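Disulphide isomerase (Xylella fastidiosa, PDB 3FK8) probably acts as a disulphide isomerase with a thioredoxin-like fold, rearranging disulphide bonds. Local coordinates at residues A94-N99 against R105-G110. Sequence-based numbering, arbitrary orientation. Where two conformers were deposited one is given.
Sequences AVVVVN and RYTTKG. With FMT (formic acid), chain E.
Val-97 O takes two backbone N-H groups from the partner strand, Arg-105 N at 2.8 Å and, more weakly, Tyr-106 N at 3.3 Å. Two residues thus face one, a classic beta bulge in an antiparallel hairpin. Val-97 N answers with a nearly straight bond (171°) to Tyr-106 O. Thr-108 N reaches Val-95 O, and the side chain of Thr-108 then takes over from the backbone: chi1 of 49° tucks OG1 back beside its own main chain, where it accepts Val-95 N at 3.0 Å, so a hydroxyl continues the strand pairing. Its methyl CG2 meets Val-95 CG2 at 3.7 Å. On the same face Val-97 CG2 comes to the edge of the Tyr-106 ring at CD2, whereas on the other both Val-96 methyls come to Thr-107 OG1 at 3.8 Å. At the bulge end the extended Arg-105 sends NH1 to Ile-131 O and, weakly, to O1 of a formic acid, probably a crystallisation additive; that oxygen lies at the guanidinium edge, in its plane. Helix 121-132 packs over the Val-97, Tyr-106 and Thr-108 side through Ile-131 and Phe-127; Pro-87 touches Val-96 and Thr-107, and strand 32-37 pairs with the far edge of 94-98, leaving 104-107 outermost in the thioredoxin-type sheet.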
ATOM      1  N   ALA A  94       3.167  -0.085   5.413  1.00  9.67           N
ATOM      2  CA  ALA A  94       1.955   0.540   5.965  1.00  9.85           C
ATOM      3  C   ALA A  94       1.014   0.859   4.845  1.00  9.60           C
ATOM      4  O   ALA A  94       1.439   1.080   3.723  1.00 10.71           O
ATOM      5  CB  ALA A  94       2.306   1.786   6.743  1.00 11.49           C
ATOM      6  N   VAL A  95      -0.282   0.862   5.127  1.00  8.94           N
ATOM      7  CA  VAL A  95      -1.249   1.132   4.075  1.00  9.57           C
ATOM      8  C   VAL A  95      -2.236   2.227   4.480  1.00  9.81           C
ATOM      9  O   VAL A  95      -2.504   2.430   5.675  1.00 10.73           O
ATOM     10  CB  VAL A  95      -1.968  -0.128   3.503  1.00 12.02           C
ATOM     11  CG1 VAL A  95      -0.952  -1.250   2.957  1.00 12.83           C
ATOM     12  CG2 VAL A  95      -2.752  -0.729   4.527  1.00 15.19           C
ATOM     13  N   VAL A  96      -2.729   2.913   3.460  1.00  9.14           N
ATOM     14  CA  VAL A  96      -3.853   3.845   3.588  1.00  9.88           C
ATOM     15  C   VAL A  96      -4.893   3.403   2.569  1.00 10.37           C
ATOM     16  O   VAL A  96      -4.558   3.149   1.424  1.00 11.58           O
ATOM     17  CB  VAL A  96      -3.429   5.317   3.309  1.00  9.46           C
ATOM     18  CG1 VAL A  96      -4.610   6.281   3.432  1.00 12.46           C
ATOM     19  CG2 VAL A  96      -2.320   5.715   4.214  1.00 11.58           C
ATOM     20  N   VAL A  97      -6.162   3.349   2.978  1.00 11.66           N
ATOM     21  CA  VAL A  97      -7.258   3.092   2.044  1.00 12.91           C
ATOM     22  C   VAL A  97      -7.949   4.455   1.896  1.00 12.02           C
ATOM     23  O   VAL A  97      -8.370   5.058   2.891  1.00 12.42           O
ATOM     24  CB  VAL A  97      -8.269   2.064   2.640  1.00 14.43           C
ATOM     25  CG1 VAL A  97      -9.507   1.897   1.741  1.00 16.69           C
ATOM     26  CG2 VAL A  97      -7.571   0.724   2.914  1.00 16.57           C
ATOM     27  N   VAL A  98      -8.036   4.951   0.671  1.00 12.41           N
ATOM     28  CA  VAL A  98      -8.720   6.210   0.405  1.00 13.02           C
ATOM     29  C   VAL A  98      -9.993   5.851  -0.360  1.00 14.99           C
ATOM     30  O   VAL A  98      -9.938   5.137  -1.377  1.00 17.14           O
ATOM     31  CB  VAL A  98      -7.814   7.139  -0.456  1.00 13.09           C
ATOM     32  CG1 VAL A  98      -8.425   8.541  -0.661  1.00 15.72           C
ATOM     33  CG2 VAL A  98      -6.424   7.239   0.216  1.00 14.01           C
ATOM     34  N   ASN A  99     -11.129   6.379   0.067  1.00 16.32           N
ATOM     35  CA  ASN A  99     -12.390   6.105  -0.626  1.00 18.58           C
ATOM     36  C   ASN A  99     -12.408   6.793  -1.963  1.00 19.06           C
ATOM     37  O   ASN A  99     -11.566   7.626  -2.292  1.00 19.08           O
ATOM     38  CB  ASN A  99     -13.580   6.578   0.209  1.00 19.71           C
ATOM     39  CG  ASN A  99     -13.841   5.688   1.381  1.00 25.56           C
ATOM     40  OD1 ASN A  99     -13.591   4.469   1.346  1.00 29.27           O
ATOM     41  ND2 ASN A  99     -14.336   6.282   2.442  1.00 30.79           N
ATOM     42  N   ARG A 105     -10.186   6.473   4.427  1.00 12.70           N
ATOM     43  CA  ARG A 105     -11.048   5.604   5.236  1.00 15.21           C
ATOM     44  C   ARG A 105     -10.311   4.956   6.366  1.00 15.69           C
ATOM     45  O   ARG A 105     -10.849   4.844   7.480  1.00 19.15           O
ATOM     46  CB  ARG A 105     -11.648   4.467   4.393  1.00 17.52           C
ATOM     47  CG  ARG A 105     -12.457   3.465   5.230  1.00 16.89           C
ATOM     48  CD  ARG A 105     -13.003   2.302   4.440  1.00 20.43           C
ATOM     49  NE  ARG A 105     -13.625   1.344   5.352  1.00 19.61           N
ATOM     50  CZ  ARG A 105     -13.828   0.052   5.081  1.00 20.66           C
ATOM     51  NH1 ARG A 105     -13.462  -0.459   3.914  1.00 21.93           N
ATOM     52  NH2 ARG A 105     -14.387  -0.721   5.997  1.00 22.27           N
ATOM     53  N   TYR A 106      -9.110   4.442   6.097  1.00 15.02           N
ATOM     54  CA  TYR A 106      -8.419   3.603   7.058  1.00 15.33           C
ATOM     55  C   TYR A 106      -6.935   3.760   6.834  1.00 13.99           C
ATOM     56  O   TYR A 106      -6.503   3.893   5.698  1.00 14.04           O
ATOM     57  CB  TYR A 106      -8.835   2.138   6.877  1.00 17.02           C
ATOM     58  CG  TYR A 106      -8.016   1.136   7.696  1.00 18.60           C
ATOM     59  CD1 TYR A 106      -8.043   1.119   9.112  1.00 22.26           C
ATOM     60  CD2 TYR A 106      -7.194   0.228   7.054  1.00 20.43           C
ATOM     61  CE1 TYR A 106      -7.283   0.182   9.846  1.00 22.06           C
ATOM     62  CE2 TYR A 106      -6.437  -0.692   7.788  1.00 22.54           C
ATOM     63  CZ  TYR A 106      -6.470  -0.715   9.148  1.00 21.71           C
ATOM     64  OH  TYR A 106      -5.693  -1.667   9.795  1.00 23.24           O
ATOM     65  N   THR A 107      -6.178   3.771   7.915  1.00 13.84           N
ATOM     66  CA  THR A 107      -4.740   3.767   7.867  0.50 15.12           C
ATOM     67  C   THR A 107      -4.234   2.703   8.877  1.00 14.03           C
ATOM     68  O   THR A 107      -4.832   2.516   9.943  1.00 16.97           O
ATOM     69  CB  THR A 107      -4.218   5.199   8.205  0.50 16.25           C
ATOM     70  OG1 THR A 107      -4.600   6.149   7.183  0.50 17.98           O
ATOM     71  CG2 THR A 107      -2.752   5.216   8.340  0.50 16.89           C
ATOM     72  N   THR A 108      -3.113   2.070   8.602  1.00 13.60           N
ATOM     73  CA  THR A 108      -2.511   1.175   9.613  1.00 14.60           C
ATOM     74  C   THR A 108      -1.741   2.034  10.568  1.00 18.19           C
ATOM     75  O   THR A 108      -0.774   2.598  10.183  1.00 21.44           O
ATOM     76  CB  THR A 108      -1.650   0.129   8.981  1.00 12.75           C
ATOM     77  OG1 THR A 108      -0.750   0.754   8.051  1.00 16.80           O
ATOM     78  CG2 THR A 108      -2.535  -0.859   8.215  1.00 14.06           C
ATOM     79  N   LYS A 109      -2.208   2.168  11.810  1.00 19.47           N
ATOM     80  CA  LYS A 109      -1.563   3.013  12.796  0.50 20.33           C
ATOM     81  C   LYS A 109      -0.933   2.213  13.938  1.00 20.05           C
ATOM     82  O   LYS A 109      -0.560   2.799  14.943  1.00 21.46           O
ATOM     83  CB  LYS A 109      -2.578   4.035  13.338  0.50 20.93           C
ATOM     84  CG  LYS A 109      -2.862   5.117  12.326  0.50 21.35           C
ATOM     85  CD  LYS A 109      -1.558   5.715  11.806  0.50 23.15           C
ATOM     86  CE  LYS A 109      -1.065   6.807  12.754  0.50 23.11           C
ATOM     87  NZ  LYS A 109       0.315   7.256  12.427  0.50 22.17           N
ATOM     88  N   GLY A 110      -0.892   0.875  13.851  1.00 18.74           N
ATOM     89  CA  GLY A 110      -0.356   0.030  14.922  1.00 19.04           C
ATOM     90  C   GLY A 110       0.583  -0.970  14.381  1.00 17.44           C
ATOM     91  O   GLY A 110       0.783  -2.013  14.986  1.00 20.14           O
TER
HETATM   92  C   FMT E   4     -13.803   1.401   1.174  1.00 37.31           C
HETATM   93  O1  FMT E   4     -12.822   0.639   1.165  1.00 35.78           O
HETATM   94  O2  FMT E   4     -13.995   2.362   0.407  1.00 38.13           O